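Local coordinates for sensor protein kinase WalK (Staphylococcus aureus, PDB 4YWZ) that probably senses an extracellular signal through this receptor domain and relays it as the histidine kinase of the essential WalKR two-component system, at residues 11-16 / 138-144; 19-24 / 118-122; 59-65 / 131-137. The protein carries 1 engineered substitution. All coordinates share one frame; numbering follows the deposited sequence.

Interaction 1. Residues 11-16 / 138-144; sequences LLDNFK and SKINDVY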
# COMPACT_ATOMS: atom_id res chain seq x y z
N LEU A 11 -0.60 10.07 -2.93
CA LEU A 11 -1.04 8.76 -2.46
C LEU A 11 -1.58 7.97 -3.64
O LEU A 11 -1.32 6.76 -3.69
CB LEU A 11 -2.04 8.87 -1.37
CG LEU A 11 -1.50 9.52 -0.08
CD1 LEU A 11 -2.66 9.55 0.87
CD2 LEU A 11 -0.36 8.68 0.46
N LEU A 12 -2.33 8.62 -4.54
CA LEU A 12 -2.83 7.85 -5.71
C LEU A 12 -1.68 7.43 -6.58
O LEU A 12 -1.63 6.27 -7.04
CB LEU A 12 -3.86 8.72 -6.47
CG LEU A 12 -5.14 8.94 -5.65
CD1 LEU A 12 -5.98 10.06 -6.30
CD2 LEU A 12 -6.02 7.74 -5.54
N ASP A 13 -0.73 8.30 -6.83
CA ASP A 13 0.44 7.93 -7.64
C ASP A 13 1.24 6.84 -7.00
O ASP A 13 1.69 5.98 -7.67
CB ASP A 13 1.37 9.12 -7.86
CG ASP A 13 0.84 10.16 -8.84
OD1 ASP A 13 -0.13 9.95 -9.59
OD2 ASP A 13 1.41 11.23 -8.82
N ASN A 14 1.40 6.82 -5.67
CA ASN A 14 2.16 5.80 -5.03
C ASN A 14 1.42 4.43 -5.17
O ASN A 14 2.03 3.35 -5.45
CB ASN A 14 2.31 6.02 -3.49
CG ASN A 14 3.06 7.23 -3.11
OD1 ASN A 14 3.86 7.75 -3.86
ND2 ASN A 14 2.81 7.69 -1.84
N PHE A 15 0.08 4.46 -4.99
CA PHE A 15 -0.72 3.23 -5.14
C PHE A 15 -0.53 2.62 -6.56
O PHE A 15 -0.29 1.42 -6.66
CB PHE A 15 -2.19 3.56 -4.94
CG PHE A 15 -3.11 2.38 -5.06
CD1 PHE A 15 -3.59 2.02 -6.29
CD2 PHE A 15 -3.55 1.67 -3.95
CE1 PHE A 15 -4.45 0.91 -6.45
CE2 PHE A 15 -4.38 0.61 -4.08
CZ PHE A 15 -4.82 0.22 -5.35
N LYS A 16 -0.64 3.47 -7.58
CA LYS A 16 -0.54 3.04 -9.03
C LYS A 16 0.86 2.53 -9.30
O LYS A 16 1.05 1.45 -9.88
CB LYS A 16 -0.91 4.16 -9.95
CG LYS A 16 -2.39 4.51 -9.87
CD LYS A 16 -2.63 5.74 -10.71
CE LYS A 16 -4.05 6.15 -10.61
NZ LYS A 16 -4.37 7.32 -11.47
N SER A 138 -7.71 -3.22 -9.31
CA SER A 138 -7.03 -2.89 -8.05
C SER A 138 -7.90 -1.99 -7.23
O SER A 138 -8.65 -1.13 -7.72
CB SER A 138 -5.63 -2.38 -8.37
OG SER A 138 -5.68 -1.14 -8.96
N LYS A 139 -7.75 -2.16 -5.91
CA LYS A 139 -8.65 -1.53 -4.92
C LYS A 139 -8.23 -0.12 -4.56
O LYS A 139 -7.99 0.25 -3.37
CB LYS A 139 -8.70 -2.43 -3.71
CG LYS A 139 -9.24 -3.82 -3.91
CD LYS A 139 -9.19 -4.63 -2.66
CE LYS A 139 -9.70 -6.01 -2.95
NZ LYS A 139 -9.77 -6.95 -1.78
N ILE A 140 -8.20 0.76 -5.54
CA ILE A 140 -7.82 2.15 -5.32
C ILE A 140 -8.79 2.92 -4.36
O ILE A 140 -8.37 3.97 -3.84
CB ILE A 140 -7.64 2.91 -6.65
CG1 ILE A 140 -6.70 4.07 -6.50
CG2 ILE A 140 -8.97 3.29 -7.27
CD1 ILE A 140 -6.14 4.54 -7.80
N ASN A 141 -10.00 2.37 -4.18
CA ASN A 141 -10.97 3.02 -3.30
C ASN A 141 -10.45 2.99 -1.91
O ASN A 141 -10.84 3.88 -1.11
CB ASN A 141 -12.35 2.42 -3.33
CG ASN A 141 -13.38 3.47 -3.09
OD1 ASN A 141 -13.19 4.59 -3.50
ND2 ASN A 141 -14.35 3.14 -2.26
N ASP A 142 -9.50 2.10 -1.57
CA ASP A 142 -8.94 2.17 -0.25
C ASP A 142 -8.19 3.48 -0.00
O ASP A 142 -8.21 3.95 1.16
CB ASP A 142 -8.04 0.95 0.03
CG ASP A 142 -8.80 -0.43 0.24
OD1 ASP A 142 -10.00 -0.49 0.66
OD2 ASP A 142 -8.03 -1.44 0.14
N VAL A 143 -7.53 4.10 -1.03
CA VAL A 143 -6.89 5.41 -0.97
C VAL A 143 -7.94 6.51 -0.74
O VAL A 143 -7.86 7.28 0.19
CB VAL A 143 -6.04 5.73 -2.21
CG1 VAL A 143 -5.43 7.05 -1.99
CG2 VAL A 143 -5.00 4.55 -2.40
N TYR A 144 -8.97 6.53 -1.59
CA TYR A 144 -10.05 7.52 -1.43
C TYR A 144 -10.73 7.43 -0.10
O TYR A 144 -11.00 8.48 0.54
CB TYR A 144 -11.01 7.37 -2.62
CG TYR A 144 -10.45 7.76 -3.98
CD1 TYR A 144 -10.22 9.10 -4.36
CD2 TYR A 144 -10.20 6.82 -4.90
CE1 TYR A 144 -9.75 9.38 -5.64
CE2 TYR A 144 -9.73 7.13 -6.20
CZ TYR A 144 -9.53 8.39 -6.54
OH TYR A 144 -9.06 8.63 -7.79
O HOH W 1 -6.78 8.03 -9.65
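Leu12 and Phe15 of helix 7-37 pack against the turn and first residues of helix 141-149, where the N- and C-terminal helices of the receptor domain come together. The contact is mostly apolar. Phe15 reaches across with CG opposite its backbone N (chi1 180°). Its ring lies against the turn at Lys139. Ile140 CA sits over one face, 3.9 Å from the centroid of the Phe15 ring. Ser138 OG comes to the ring edge, 3.5 Å from Phe15 CE1. Val143 CG2 reaches the ring obliquely, 3.6 Å from Phe15 CD2. The second branch of Val143 serves Leu12, with CG1 3.7 Å from Leu12 CD2. That same Leu12 methyl makes a CH-pi contact over a face of the Tyr144 ring. Leu11, which meets Val143 here, also packs on Tyr22 of the second subunit. A water joins Lys16 NZ (3.1 Å) to Tyr144 OH (3.0 Å), and it accepts from the lysine. The chain leaves the strand through an inverse gamma turn centred on Lys139. Ser138 ends strand 129-138, and its OG is hydrogen-bonded to Trp118 O of strand 114-126. Ile140 and Tyr144 also touch Leu105 of strand 102-109.

Interaction 2. Residues 19-24 / 118-122; sequences ITQYAK and WVYNI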
# COMPACT_ATOMS: atom_id res chain seq x y z
N ILE A 19 1.28 -1.08 -7.87
CA ILE A 19 0.60 -2.05 -8.70
C ILE A 19 1.47 -2.27 -9.97
O ILE A 19 1.61 -3.40 -10.40
CB ILE A 19 -0.79 -1.58 -9.09
CG1 ILE A 19 -1.77 -1.49 -7.89
CG2 ILE A 19 -1.39 -2.47 -10.16
CD1 ILE A 19 -1.87 -2.70 -7.05
N THR A 20 1.86 -1.19 -10.62
CA THR A 20 2.61 -1.33 -11.89
C THR A 20 3.95 -2.08 -11.74
O THR A 20 4.34 -2.87 -12.61
CB THR A 20 2.87 -0.02 -12.61
OG1 THR A 20 3.73 0.80 -11.85
CG2 THR A 20 1.62 0.78 -12.78
N GLN A 21 4.67 -1.83 -10.63
CA GLN A 21 5.95 -2.52 -10.41
C GLN A 21 5.65 -4.02 -10.13
O GLN A 21 6.37 -4.90 -10.61
CB GLN A 21 6.71 -1.83 -9.29
CG GLN A 21 7.24 -0.49 -9.66
CD GLN A 21 7.88 0.26 -8.51
OE1 GLN A 21 7.45 0.11 -7.41
NE2 GLN A 21 8.89 1.08 -8.78
N TYR A 22 4.60 -4.37 -9.33
CA TYR A 22 4.23 -5.77 -9.17
C TYR A 22 3.85 -6.42 -10.51
O TYR A 22 4.23 -7.59 -10.83
CB TYR A 22 3.08 -5.96 -8.20
CG TYR A 22 3.50 -6.14 -6.77
CD1 TYR A 22 4.05 -7.33 -6.33
CD2 TYR A 22 3.26 -5.13 -5.81
CE1 TYR A 22 4.52 -7.47 -4.97
CE2 TYR A 22 3.65 -5.28 -4.48
CZ TYR A 22 4.27 -6.46 -4.05
OH TYR A 22 4.67 -6.59 -2.68
N ALA A 23 3.02 -5.69 -11.30
CA ALA A 23 2.49 -6.27 -12.51
C ALA A 23 3.67 -6.56 -13.50
O ALA A 23 3.61 -7.50 -14.22
CB ALA A 23 1.52 -5.32 -13.16
N LYS A 24 4.65 -5.69 -13.50
CA LYS A 24 5.82 -5.86 -14.41
C LYS A 24 6.53 -7.14 -14.06
O LYS A 24 6.94 -7.90 -14.90
CB LYS A 24 6.77 -4.69 -14.35
CG LYS A 24 7.96 -4.85 -15.34
CD LYS A 24 7.58 -5.25 -16.76
CE LYS A 24 8.79 -5.08 -17.72
NZ LYS A 24 8.26 -5.31 -19.09
N TRP A 118 -9.34 0.77 -10.10
CA TRP A 118 -8.37 1.17 -11.06
C TRP A 118 -8.05 -0.07 -11.87
O TRP A 118 -7.59 -1.11 -11.35
CB TRP A 118 -7.09 1.73 -10.42
CG TRP A 118 -6.13 2.34 -11.36
CD1 TRP A 118 -6.39 3.33 -12.23
CD2 TRP A 118 -4.73 2.00 -11.55
NE1 TRP A 118 -5.23 3.66 -12.97
CE2 TRP A 118 -4.22 2.84 -12.59
CE3 TRP A 118 -3.89 1.04 -11.01
CZ2 TRP A 118 -2.89 2.79 -13.01
CZ3 TRP A 118 -2.58 0.95 -11.47
CH2 TRP A 118 -2.12 1.81 -12.47
N VAL A 119 -8.19 0.04 -13.20
CA VAL A 119 -7.96 -1.07 -14.11
C VAL A 119 -6.65 -0.76 -14.85
O VAL A 119 -6.41 0.35 -15.37
CB VAL A 119 -9.05 -1.18 -15.22
CG1 VAL A 119 -8.64 -2.14 -16.36
CG2 VAL A 119 -10.39 -1.51 -14.57
N TYR A 120 -5.72 -1.72 -14.75
CA TYR A 120 -4.37 -1.66 -15.40
C TYR A 120 -4.26 -2.89 -16.27
O TYR A 120 -4.43 -4.04 -15.87
CB TYR A 120 -3.31 -1.61 -14.33
CG TYR A 120 -1.90 -1.56 -14.88
CD1 TYR A 120 -1.47 -0.39 -15.42
CD2 TYR A 120 -1.08 -2.64 -14.82
CE1 TYR A 120 -0.17 -0.28 -15.95
CE2 TYR A 120 0.21 -2.59 -15.31
CZ TYR A 120 0.61 -1.42 -15.91
OH TYR A 120 1.94 -1.30 -16.43
N ASN A 121 -3.84 -2.66 -17.51
CA ASN A 121 -3.49 -3.67 -18.42
C ASN A 121 -1.98 -3.56 -18.82
O ASN A 121 -1.48 -2.48 -19.12
CB ASN A 121 -4.25 -3.47 -19.73
CG ASN A 121 -5.71 -3.78 -19.61
OD1 ASN A 121 -6.05 -4.89 -19.27
ND2 ASN A 121 -6.53 -2.83 -19.87
N ILE A 122 -1.33 -4.72 -18.75
CA ILE A 122 0.06 -4.86 -19.26
C ILE A 122 0.14 -6.04 -20.19
O ILE A 122 -0.18 -7.17 -19.87
CB ILE A 122 1.13 -4.91 -18.14
CG1 ILE A 122 2.53 -5.02 -18.80
CG2 ILE A 122 0.86 -5.97 -17.12
CD1 ILE A 122 3.68 -4.88 -17.83
O HOH W 2 4.09 -2.71 -15.30
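The first torsions of Trp118 (chi1 -172°) and Tyr120 place CG opposite the backbone N. Both aromatic side chains are thereby carried from the strand toward helix 19-24. Thr20 meets them with its methyl group. Its chi1 of 66° sets OG1 between the backbone N and C, which leaves CG2 anti to the carbonyl carbon and facing the rings. OG1 is hydrogen-bonded to Lys17 O of the same helix. Thr20 CG2 lies over one face of the Tyr120 ring, 3.8 Å from Tyr120 CE1, in a CH-pi contact. The same methyl comes to the edge of the indole, 3.9 Å from Trp118 CH2. One methyl thus touches the face of one ring and the edge of the other. Ile19 CG2 also meets the indole edge, 3.9 Å from Trp118 CZ3. One turn later Ala23 CB is 3.7 Å from Tyr120 CE2 and 4.1 Å from Ile122 CG2. Lys24 crosses Ile122 with its aliphatic part, and its NZ is paired with Glu27. A water donates to Thr20 O (2.7 Å) and is bonded to Tyr120 OH (2.8 Å). That hydroxyl is also hydrogen-bonded to Ser101 OG, and the indole NE1 to Asp103. Helix and strand run in roughly the same direction, 32° apart. The arrangement is consistent with a Cache domain, in which a long N-terminal helix packs along one face of a PAS-like antiparallel sheet.

Interaction 3. Residues 59-65 / 131-137; sequences IGEIRFI and IGNIYIE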
# COMPACT_ATOMS: atom_id res chain seq x y z
N ILE A 59 -4.89 -5.87 -4.71
CA ILE A 59 -5.40 -6.42 -5.98
C ILE A 59 -6.71 -7.15 -5.75
O ILE A 59 -6.84 -8.06 -4.86
CB ILE A 59 -4.35 -7.31 -6.61
CG1 ILE A 59 -3.24 -6.38 -7.14
CG2 ILE A 59 -4.99 -8.13 -7.77
CD1 ILE A 59 -2.15 -7.02 -7.90
N GLY A 60 -7.74 -6.77 -6.52
CA GLY A 60 -9.05 -7.42 -6.54
C GLY A 60 -9.07 -8.71 -7.34
O GLY A 60 -9.42 -9.77 -6.85
N GLU A 61 -8.65 -8.62 -8.59
CA GLU A 61 -8.63 -9.75 -9.52
C GLU A 61 -7.57 -9.53 -10.59
O GLU A 61 -7.29 -8.40 -10.91
CB GLU A 61 -9.93 -9.79 -10.23
CG GLU A 61 -10.15 -11.07 -11.08
CD GLU A 61 -11.51 -11.12 -11.81
OE1 GLU A 61 -12.33 -10.19 -11.73
OE2 GLU A 61 -11.70 -12.07 -12.58
N ILE A 62 -6.93 -10.62 -11.01
CA ILE A 62 -6.05 -10.59 -12.16
C ILE A 62 -6.66 -11.57 -13.14
O ILE A 62 -7.03 -12.72 -12.77
CB ILE A 62 -4.61 -10.96 -11.84
CG1 ILE A 62 -4.06 -10.13 -10.67
CG2 ILE A 62 -3.78 -10.83 -13.13
CD1 ILE A 62 -2.63 -10.51 -10.25
N ARG A 63 -6.69 -11.21 -14.47
CA ARG A 63 -7.04 -12.15 -15.55
C ARG A 63 -5.86 -12.17 -16.54
O ARG A 63 -5.17 -11.18 -16.73
CB ARG A 63 -8.25 -11.76 -16.29
CG ARG A 63 -9.49 -11.52 -15.38
CD ARG A 63 -10.72 -11.00 -16.08
NE ARG A 63 -11.77 -10.72 -15.10
CZ ARG A 63 -12.79 -9.89 -15.31
NH1 ARG A 63 -13.00 -9.34 -16.54
NH2 ARG A 63 -13.64 -9.65 -14.31
N PHE A 64 -5.65 -13.32 -17.14
CA PHE A 64 -4.79 -13.47 -18.31
C PHE A 64 -5.65 -13.80 -19.52
O PHE A 64 -6.49 -14.67 -19.50
CB PHE A 64 -3.68 -14.52 -18.10
CG PHE A 64 -2.80 -14.69 -19.33
CD1 PHE A 64 -1.84 -13.78 -19.62
CD2 PHE A 64 -3.08 -15.73 -20.27
CE1 PHE A 64 -1.07 -13.86 -20.82
CE2 PHE A 64 -2.33 -15.78 -21.47
CZ PHE A 64 -1.32 -14.88 -21.68
N ILE A 65 -5.47 -12.98 -20.55
CA ILE A 65 -6.26 -12.92 -21.76
C ILE A 65 -5.32 -13.14 -22.96
O ILE A 65 -4.25 -12.50 -23.06
CB ILE A 65 -7.02 -11.58 -21.89
CG1 ILE A 65 -7.98 -11.44 -20.69
CG2 ILE A 65 -7.71 -11.49 -23.25
CD1 ILE A 65 -8.26 -10.02 -20.42
N ILE A 131 1.80 -11.94 -26.63
CA ILE A 131 1.11 -13.20 -26.53
C ILE A 131 -0.22 -13.20 -25.77
O ILE A 131 -0.98 -14.22 -25.69
CB ILE A 131 1.98 -14.29 -25.88
CG1 ILE A 131 2.41 -13.92 -24.45
CG2 ILE A 131 3.18 -14.58 -26.70
CD1 ILE A 131 2.51 -15.12 -23.51
N GLY A 132 -0.45 -12.05 -25.12
CA GLY A 132 -1.63 -11.96 -24.17
C GLY A 132 -1.51 -10.73 -23.37
O GLY A 132 -0.67 -9.88 -23.67
N ASN A 133 -2.43 -10.54 -22.43
CA ASN A 133 -2.53 -9.36 -21.66
C ASN A 133 -2.91 -9.72 -20.23
O ASN A 133 -3.74 -10.62 -20.03
CB ASN A 133 -3.59 -8.40 -22.24
CG ASN A 133 -3.77 -7.17 -21.41
OD1 ASN A 133 -2.95 -6.27 -21.41
ND2 ASN A 133 -4.90 -7.15 -20.63
N ILE A 134 -2.27 -9.02 -19.31
CA ILE A 134 -2.60 -9.15 -17.88
C ILE A 134 -3.54 -7.98 -17.59
O ILE A 134 -3.18 -6.79 -17.78
CB ILE A 134 -1.30 -9.01 -17.01
CG1 ILE A 134 -0.41 -10.23 -17.22
CG2 ILE A 134 -1.68 -8.75 -15.53
CD1 ILE A 134 1.03 -10.00 -16.71
N TYR A 135 -4.77 -8.25 -17.14
CA TYR A 135 -5.76 -7.29 -16.75
C TYR A 135 -5.89 -7.35 -15.21
O TYR A 135 -6.06 -8.43 -14.67
CB TYR A 135 -7.09 -7.74 -17.36
CG TYR A 135 -8.36 -7.07 -16.84
CD1 TYR A 135 -9.04 -7.65 -15.81
CD2 TYR A 135 -8.88 -5.94 -17.44
CE1 TYR A 135 -10.24 -7.09 -15.34
CE2 TYR A 135 -10.08 -5.41 -17.03
CZ TYR A 135 -10.73 -5.98 -15.92
OH TYR A 135 -11.91 -5.45 -15.40
N ILE A 136 -5.79 -6.22 -14.57
CA ILE A 136 -5.81 -6.13 -13.11
C ILE A 136 -6.87 -5.12 -12.72
O ILE A 136 -6.93 -4.01 -13.20
CB ILE A 136 -4.48 -5.71 -12.56
CG1 ILE A 136 -3.42 -6.72 -12.90
CG2 ILE A 136 -4.56 -5.50 -11.04
CD1 ILE A 136 -2.04 -6.29 -12.50
N GLU A 137 -7.76 -5.56 -11.78
CA GLU A 137 -8.67 -4.64 -11.01
C GLU A 137 -8.03 -4.48 -9.63
O GLU A 137 -7.75 -5.48 -8.92
CB GLU A 137 -10.09 -5.19 -10.85
CG GLU A 137 -10.84 -5.25 -12.14
CD GLU A 137 -12.31 -5.79 -12.02
OE1 GLU A 137 -12.75 -6.04 -10.86
OE2 GLU A 137 -12.85 -6.07 -13.11
O HOH W 3 -13.15 -8.47 -9.97
O HOH W 4 -14.29 -6.61 -16.59
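Ile131 and Gly132 meet the ring of Phe64, whose CZ lies 3.9 Å from Gly132 CA. Asn133 forms an antiparallel hydrogen-bonded pair with Ile65, and its ND2 is bonded to Asn121 of the next strand. Ile134 forms a non-hydrogen-bonded pair with Phe64, and CG2 of Ile134 is 3.8 Å from CG2 of Ile62. Tyr135 and Arg63 are bonded through both of their backbone amides. With CG of Tyr135 anti to its backbone N (chi1 166°), the ring runs alongside the extended Arg63 chain. The guanidinium and ring planes are 25° apart, and Tyr135 CE1 lies over the guanidinium face, 3.8 Å from Arg63 NH1. Tyr135 OH donates to the anti lone pair of Glu137 OE2, 2.6 Å away, and a water links this hydroxyl to Arg63 NH1. Ile136 forms a non-hydrogen-bonded pair with Ile62, their side chains side by side and pointing the same way. Glu137 O accepts from Gly60 N (2.7 Å) and Glu61 N (3.3 Å), a classic beta bulge. Arg63 grips Glu61 side-on through NE and NH2, and the NE bond is nearly straight (178°). Arg63 NH2 is a long 3.9 Å from Glu137 OE2, a charge contact without a directed N-H. Glu61 OE1 and Glu137 OE1 are 4.3 Å apart, and one water donates to both. Arg63 on Glu61 and Lys108 on Glu137 probably offset these like charges; Tyr110 OH bonds to Glu137 OE1 and Thr74 OG1 to Glu61 OE2. Strand 59-66 lies between 71-74 and 129-138. Helix 7-37 covers the face of Ile134 and Ile136; helix 90-98 touches Ile65 and Asn133 on the opposite face.

Overall arrangement
Interactions 1 and 2 share helix 7-37, and their centres are about 12 Å apart. Trp118 joins them: its O is 2.9 Å from Ser138 N, a probable hydrogen bond, and its CZ2 packs 3.6 Å from Lys16 CG. Interactions 2 and 3 lie about 9 Å apart, centre to centre, on neighbouring strands. Ile122 O and Ile134 N, 2.8 Å apart, probably bond them. Interactions 1 and 3 are about 18 Å apart between centres, and strand 129-138 runs on from one to the other. Both helix-bearing contacts reach the second subunit, whereas interaction 3 does not.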